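Side-chain contacts in peroxiredoxin (Clostridioides difficile, PDB 6TSB), which probably reduces hydrogen peroxide and organic hydroperoxides through its peroxiredoxin part, and hydrolyses chitin through the family 18 chitinase domain that this crystal structure contains: residues E274-D278 with Y279-N283; E354-K357 with E358-G362. All blocks are in the same frame, centred on the assembly; numbering follows the deposited sequence.

In the fold
Both interactions are local, three to five residues apart along the chain, and both touch the second subunit. The centres of interactions 1 and 2 are about 26 Å apart, and the nearest atoms of interactions 1 and 2 about 14 Å. Interaction 1 joins the C-terminal part of helix 272-278 to the loop before strand 286-290, within the glycoside hydrolase family 18 region; interaction 2 lies on helix 353-361, close to the C-terminus. Each is partly buried, through Leu275 and Tyr279 in the first and Leu356 and Leu360 in the second. Weak backbone bonds, an aromatic ring and a water dominate interaction 1; in interaction 2 helix bonds run beside the leucine pair, with charged side chains on the more exposed sides, some meeting Arg344 or the second subunit.

Interaction 1: residues E274-D278 with Y279-N283; sequences ELRRD and YINKN
Leu275 and Tyr279 meet where the C-terminal part of helix 272-278 gives way to the loop before strand 286-290, in the glycoside hydrolase family 18 domain (TIM-barrel clan). Leu275 O takes N-H groups four and five residues on, Tyr279 N at 3.0 Å and Ile280 N, both weak bonds because the N-H groups point well off the oxygen. One residue back, Asp278 N still donates to Glu274 O. Within the turn, three groups lie about the Tyr279 ring. Leu275 CD2 sits over one face in a CH-pi contact, 3.8 Å from the centroid of the Tyr279 ring and displaced toward the rim. The Asp278 carbonyl oxygen lies over the opposite face, and Glu274 O comes to the edge, 3.3 Å from Tyr279 CD1. With CG beside the backbone N (chi1 -67°), the Tyr279 ring swings back over the helix, where Leu275 can reach it. Tyr279 OH makes a weak hydrogen bond to Arg270, while its ring meets that of Tyr285 of the second subunit, whose Tyr308 packs on Leu275; the turn thus belongs to the dimer interface. Arg277 NH1 forms a salt bridge with OD1 of the adjacent Asp278, its hydrogen bond weak. Arg276 bends at chi2 (-93°), its guanidinium contacted over the centre by Asn281 ND2 without a hydrogen bond, the planes 73° apart; NE bonds weakly to Tyr272 OH, and NH2 forms a long, weak ion pair with Glu286. Asn281 ND2 donates to a water 3.1 Å away, and that water donates to Arg276 O at 2.7 Å.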
ATOM      1  N   GLU A 274       8.060 -17.519  -0.810  1.00 53.40           N
ATOM      2  CA  GLU A 274       9.386 -17.005  -0.353  1.00 58.86           C
ATOM      3  C   GLU A 274       9.375 -15.466  -0.164  1.00 66.64           C
ATOM      4  O   GLU A 274      10.195 -14.959   0.617  1.00 64.90           O
ATOM      5  CB  GLU A 274      10.489 -17.423  -1.334  1.00 59.93           C
ATOM      6  CG  GLU A 274      10.949 -18.877  -1.225  1.00 64.44           C
ATOM      7  CD  GLU A 274      11.962 -19.287  -2.297  1.00 73.16           C
ATOM      8  OE1 GLU A 274      11.890 -18.755  -3.442  1.00 65.72           O
ATOM      9  OE2 GLU A 274      12.840 -20.125  -1.998  1.00 68.15           O
ATOM     10  N   LEU A 275       8.521 -14.722  -0.869  1.00 62.42           N
ATOM     11  CA  LEU A 275       8.322 -13.264  -0.645  1.00 65.15           C
ATOM     12  C   LEU A 275       7.466 -13.057   0.621  1.00 65.43           C
ATOM     13  O   LEU A 275       7.779 -12.154   1.420  1.00 67.48           O
ATOM     14  CB  LEU A 275       7.653 -12.661  -1.891  1.00 65.12           C
ATOM     15  CG  LEU A 275       8.445 -12.719  -3.204  1.00 61.46           C
ATOM     16  CD1 LEU A 275       7.618 -12.181  -4.362  1.00 59.85           C
ATOM     17  CD2 LEU A 275       9.754 -11.956  -3.103  1.00 62.52           C
ATOM     18  N   ARG A 276       6.412 -13.866   0.773  1.00 64.19           N
ATOM     19  CA  ARG A 276       5.492 -13.936   1.940  1.00 71.63           C
ATOM     20  C   ARG A 276       6.290 -14.141   3.235  1.00 71.06           C
ATOM     21  O   ARG A 276       5.752 -13.837   4.296  1.00 70.31           O
ATOM     22  CB  ARG A 276       4.510 -15.107   1.774  1.00 76.65           C
ATOM     23  CG  ARG A 276       3.122 -14.725   1.287  1.00 80.99           C
ATOM     24  CD  ARG A 276       2.211 -14.509   2.477  1.00 98.94           C
ATOM     25  NE  ARG A 276       1.008 -13.747   2.165  1.00109.68           N
ATOM     26  CZ  ARG A 276       0.077 -13.381   3.050  1.00113.60           C
ATOM     27  NH1 ARG A 276       0.198 -13.689   4.332  1.00112.62           N
ATOM     28  NH2 ARG A 276      -0.979 -12.699   2.645  1.00116.88           N
ATOM     29  N   ARG A 277       7.495 -14.702   3.156  1.00 75.93           N
ATOM     30  CA  ARG A 277       8.281 -15.101   4.352  1.00 79.35           C
ATOM     31  C   ARG A 277       9.441 -14.120   4.560  1.00 70.25           C
ATOM     32  O   ARG A 277       9.634 -13.703   5.703  1.00 72.65           O
ATOM     33  CB  ARG A 277       8.759 -16.552   4.224  1.00 81.93           C
ATOM     34  CG  ARG A 277       8.728 -17.333   5.532  1.00 88.10           C
ATOM     35  CD  ARG A 277       9.806 -18.401   5.635  1.00 95.44           C
ATOM     36  NE  ARG A 277       9.823 -19.289   4.475  1.00100.25           N
ATOM     37  CZ  ARG A 277      10.853 -19.469   3.641  1.00101.65           C
ATOM     38  NH1 ARG A 277      11.998 -18.833   3.825  1.00 99.83           N
ATOM     39  NH2 ARG A 277      10.732 -20.295   2.614  1.00 95.89           N
ATOM     40  N   ASP A 278      10.170 -13.744   3.507  1.00 64.55           N
ATOM     41  CA  ASP A 278      11.468 -13.015   3.625  1.00 74.80           C
ATOM     42  C   ASP A 278      11.432 -11.589   3.038  1.00 74.86           C
ATOM     43  O   ASP A 278      12.535 -11.011   2.904  1.00 86.29           O
ATOM     44  CB  ASP A 278      12.587 -13.808   2.941  1.00 73.62           C
ATOM     45  CG  ASP A 278      12.626 -15.268   3.367  1.00 80.94           C
ATOM     46  OD1 ASP A 278      11.881 -15.620   4.320  1.00 73.42           O
ATOM     47  OD2 ASP A 278      13.390 -16.043   2.739  1.00 77.21           O
ATOM     48  N   TYR A 279      10.269 -11.019   2.680  1.00 72.58           N
ATOM     49  CA  TYR A 279      10.222  -9.759   1.880  1.00 69.23           C
ATOM     50  C   TYR A 279       9.088  -8.791   2.281  1.00 68.07           C
ATOM     51  O   TYR A 279       9.427  -7.600   2.266  1.00 64.29           O
ATOM     52  CB  TYR A 279      10.194 -10.084   0.383  1.00 65.70           C
ATOM     53  CG  TYR A 279      11.453 -10.718  -0.158  1.00 59.51           C
ATOM     54  CD1 TYR A 279      11.675 -12.087  -0.057  1.00 59.28           C
ATOM     55  CD2 TYR A 279      12.420  -9.958  -0.804  1.00 55.20           C
ATOM     56  CE1 TYR A 279      12.818 -12.687  -0.577  1.00 56.09           C
ATOM     57  CE2 TYR A 279      13.568 -10.540  -1.329  1.00 59.74           C
ATOM     58  CZ  TYR A 279      13.775 -11.909  -1.210  1.00 57.48           C
ATOM     59  OH  TYR A 279      14.907 -12.480  -1.721  1.00 53.76           O
ATOM     60  N   ILE A 280       7.847  -9.205   2.616  1.00 65.65           N
ATOM     61  CA  ILE A 280       6.694  -8.246   2.576  1.00 72.43           C
ATOM     62  C   ILE A 280       6.018  -7.996   3.946  1.00 81.00           C
ATOM     63  O   ILE A 280       5.837  -6.785   4.286  1.00 72.39           O
ATOM     64  CB  ILE A 280       5.715  -8.596   1.432  1.00 75.09           C
ATOM     65  CG1 ILE A 280       4.796  -9.790   1.717  1.00 79.09           C
ATOM     66  CG2 ILE A 280       6.487  -8.786   0.127  1.00 81.50           C
ATOM     67  CD1 ILE A 280       3.791 -10.053   0.592  1.00 80.11           C
ATOM     68  N   ASN A 281       5.632  -9.016   4.721  1.00 80.25           N
ATOM     69  CA  ASN A 281       4.794  -8.778   5.934  1.00 89.64           C
ATOM     70  C   ASN A 281       5.642  -8.938   7.203  1.00101.27           C
ATOM     71  O   ASN A 281       5.959 -10.100   7.542  1.00122.00           O
ATOM     72  CB  ASN A 281       3.552  -9.675   5.963  1.00 87.77           C
ATOM     73  CG  ASN A 281       2.500  -9.257   4.956  1.00 88.00           C
ATOM     74  OD1 ASN A 281       2.227  -8.070   4.798  1.00 83.86           O
ATOM     75  ND2 ASN A 281       1.906 -10.218   4.266  1.00 83.83           N
ATOM     76  N   LYS A 282       5.953  -7.819   7.885  1.00 94.93           N
ATOM     77  CA  LYS A 282       6.841  -7.753   9.082  1.00 91.83           C
ATOM     78  C   LYS A 282       6.131  -8.330  10.311  1.00 92.97           C
ATOM     79  O   LYS A 282       5.060  -7.806  10.646  1.00 81.88           O
ATOM     80  CB  LYS A 282       7.289  -6.323   9.414  1.00 88.49           C
ATOM     81  CG  LYS A 282       7.810  -6.127  10.839  1.00 86.49           C
ATOM     82  CD  LYS A 282       8.986  -7.038  11.233  1.00 93.10           C
ATOM     83  CE  LYS A 282      10.307  -6.323  11.467  1.00 89.21           C
ATOM     84  NZ  LYS A 282      10.589  -5.291  10.437  1.00 85.19           N
ATOM     85  N   ASN A 283       6.772  -9.313  10.968  1.00103.18           N
ATOM     86  CA  ASN A 283       6.305 -10.087  12.154  1.00100.86           C
ATOM     87  C   ASN A 283       4.793 -10.350  12.042  1.00 97.78           C
ATOM     88  O   ASN A 283       4.084 -10.157  13.048  1.00 95.75           O
ATOM     89  CB  ASN A 283       6.719  -9.403  13.466  1.00 97.34           C
ATOM     90  CG  ASN A 283       6.491 -10.260  14.700  1.00101.92           C
ATOM     91  OD1 ASN A 283       6.335  -9.734  15.800  1.00 95.89           O
ATOM     92  ND2 ASN A 283       6.456 -11.577  14.540  1.00 95.46           N
TER
HETATM   93  O   HOH W   1       3.402 -12.786   5.146  1.00 63.80           O

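Interaction 2: residues E354-K357 with E358-G362; sequences EVLK and EELEG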
ATOM      1  N   GLU A 354       3.153  19.383  -4.174  1.00 70.72           N
ATOM      2  CA  GLU A 354       3.391  18.754  -5.502  1.00 75.06           C
ATOM      3  C   GLU A 354       4.486  17.700  -5.363  1.00 70.58           C
ATOM      4  O   GLU A 354       4.278  16.576  -5.862  1.00 67.41           O
ATOM      5  CB  GLU A 354       3.780  19.797  -6.548  1.00 90.04           C
ATOM      6  CG  GLU A 354       2.576  20.413  -7.244  1.00 95.30           C
ATOM      7  CD  GLU A 354       2.914  21.631  -8.085  1.00 96.45           C
ATOM      8  OE1 GLU A 354       3.381  22.629  -7.508  1.00101.81           O
ATOM      9  OE2 GLU A 354       2.733  21.566  -9.315  1.00 96.31           O
ATOM     10  N   VAL A 355       5.577  18.035  -4.664  1.00 66.89           N
ATOM     11  CA  VAL A 355       6.766  17.141  -4.502  1.00 63.57           C
ATOM     12  C   VAL A 355       6.352  15.855  -3.760  1.00 62.38           C
ATOM     13  O   VAL A 355       6.822  14.749  -4.133  1.00 65.07           O
ATOM     14  CB  VAL A 355       7.924  17.891  -3.816  1.00 60.60           C
ATOM     15  CG1 VAL A 355       9.119  16.980  -3.545  1.00 60.23           C
ATOM     16  CG2 VAL A 355       8.341  19.109  -4.642  1.00 59.13           C
ATOM     17  N   LEU A 356       5.468  15.979  -2.775  1.00 60.82           N
ATOM     18  CA  LEU A 356       5.094  14.864  -1.871  1.00 60.23           C
ATOM     19  C   LEU A 356       4.114  13.942  -2.604  1.00 61.36           C
ATOM     20  O   LEU A 356       4.252  12.712  -2.452  1.00 56.60           O
ATOM     21  CB  LEU A 356       4.495  15.451  -0.591  1.00 57.84           C
ATOM     22  CG  LEU A 356       3.740  14.481   0.314  1.00 57.34           C
ATOM     23  CD1 LEU A 356       4.628  13.329   0.769  1.00 55.61           C
ATOM     24  CD2 LEU A 356       3.175  15.209   1.527  1.00 62.34           C
ATOM     25  N   LYS A 357       3.158  14.517  -3.351  1.00 66.23           N
ATOM     26  CA  LYS A 357       2.252  13.769  -4.270  1.00 69.89           C
ATOM     27  C   LYS A 357       3.075  12.914  -5.249  1.00 66.26           C
ATOM     28  O   LYS A 357       2.783  11.721  -5.318  1.00 63.39           O
ATOM     29  CB  LYS A 357       1.316  14.696  -5.056  1.00 73.39           C
ATOM     30  CG  LYS A 357       0.283  13.987  -5.937  1.00 74.36           C
ATOM     31  CD  LYS A 357      -0.801  13.224  -5.167  1.00 70.47           C
ATOM     32  CE  LYS A 357      -1.716  12.394  -6.050  1.00 74.00           C
ATOM     33  NZ  LYS A 357      -2.931  13.130  -6.479  1.00 77.64           N
ATOM     34  N   GLU A 358       4.037  13.495  -5.986  1.00 69.96           N
ATOM     35  CA  GLU A 358       4.967  12.748  -6.890  1.00 79.17           C
ATOM     36  C   GLU A 358       5.599  11.558  -6.151  1.00 70.75           C
ATOM     37  O   GLU A 358       5.564  10.445  -6.699  1.00 65.39           O
ATOM     38  CB  GLU A 358       6.070  13.651  -7.440  1.00 91.26           C
ATOM     39  CG  GLU A 358       5.897  13.966  -8.914  1.00102.95           C
ATOM     40  CD  GLU A 358       6.692  15.162  -9.415  1.00117.85           C
ATOM     41  OE1 GLU A 358       7.580  15.651  -8.672  1.00119.77           O
ATOM     42  OE2 GLU A 358       6.413  15.609 -10.546  1.00125.03           O
ATOM     43  N   GLU A 359       6.136  11.786  -4.949  1.00 66.75           N
ATOM     44  CA  GLU A 359       6.709  10.732  -4.058  1.00 64.22           C
ATOM     45  C   GLU A 359       5.715   9.574  -3.861  1.00 69.96           C
ATOM     46  O   GLU A 359       6.121   8.404  -4.003  1.00 78.56           O
ATOM     47  CB  GLU A 359       7.061  11.347  -2.709  1.00 69.32           C
ATOM     48  CG  GLU A 359       8.375  10.856  -2.138  1.00 82.30           C
ATOM     49  CD  GLU A 359       9.046  11.898  -1.260  1.00 82.07           C
ATOM     50  OE1 GLU A 359       9.406  12.976  -1.781  1.00 75.82           O
ATOM     51  OE2 GLU A 359       9.172  11.639  -0.057  1.00 85.26           O
ATOM     52  N   LEU A 360       4.456   9.879  -3.538  1.00 64.09           N
ATOM     53  CA  LEU A 360       3.448   8.873  -3.103  1.00 63.00           C
ATOM     54  C   LEU A 360       2.801   8.189  -4.323  1.00 64.46           C
ATOM     55  O   LEU A 360       2.176   7.107  -4.124  1.00 55.06           O
ATOM     56  CB  LEU A 360       2.378   9.545  -2.227  1.00 60.95           C
ATOM     57  CG  LEU A 360       2.831  10.263  -0.943  1.00 63.60           C
ATOM     58  CD1 LEU A 360       1.642  10.906  -0.248  1.00 67.75           C
ATOM     59  CD2 LEU A 360       3.539   9.345   0.037  1.00 64.02           C
ATOM     60  N   GLU A 361       2.899   8.793  -5.520  1.00 70.18           N
ATOM     61  CA  GLU A 361       2.462   8.182  -6.816  1.00 74.35           C
ATOM     62  C   GLU A 361       3.317   6.934  -7.070  1.00 63.86           C
ATOM     63  O   GLU A 361       2.806   6.001  -7.713  1.00 63.84           O
ATOM     64  CB  GLU A 361       2.571   9.147  -8.011  1.00 86.42           C
ATOM     65  CG  GLU A 361       1.375  10.085  -8.237  1.00 91.53           C
ATOM     66  CD  GLU A 361       0.020   9.465  -8.577  1.00 94.63           C
ATOM     67  OE1 GLU A 361      -0.043   8.239  -8.831  1.00 91.46           O
ATOM     68  OE2 GLU A 361      -0.978  10.217  -8.599  1.00 94.47           O
ATOM     69  N   GLY A 362       4.554   6.929  -6.553  1.00 65.54           N
ATOM     70  CA  GLY A 362       5.531   5.833  -6.675  1.00 63.58           C
ATOM     71  C   GLY A 362       5.577   4.936  -5.449  1.00 63.81           C
ATOM     72  O   GLY A 362       6.647   4.371  -5.197  1.00 83.12           O
TER
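Lys357 O is gripped twice, by Glu361 N at 2.9 Å and, weakly, by Leu360 N at 3.1 Å, as alpha-helical bonding begins to mix with a three-residue spacing near the end of helix 353-361. Leu360 N also donates to Leu356 O, and the straightest bond of the set joins Glu358 N to Glu354 O (177°). The leucines of successive turns touch on the inner side: Leu356 CD1 lies 3.9 Å from Leu360 CG, the two side chains crossing at a slant. Bends at chi2 (68°) and chi4 (-92°) bring Lys357 CE, rather than NZ, nearest to Glu361 OE2, 3.4 Å away. Lys357 NZ stays 4.1 Å from Glu361 OE2, too far for a salt bridge, though the opposite charges probably still attract; Phe367 of the second subunit offers Lys357 a cation-pi partner. Glu359, its chain extended beyond CG, instead forms a salt bridge with Arg344 of helix 341-351. That helix also receives Leu356, on Thr345 and Ile348, whereas Leu360 rests on Ala311 and Phe315 of helix 311-323, and Leu356 also touches Phe315; helix 353-361 thus packs against two preceding helices of its own chain.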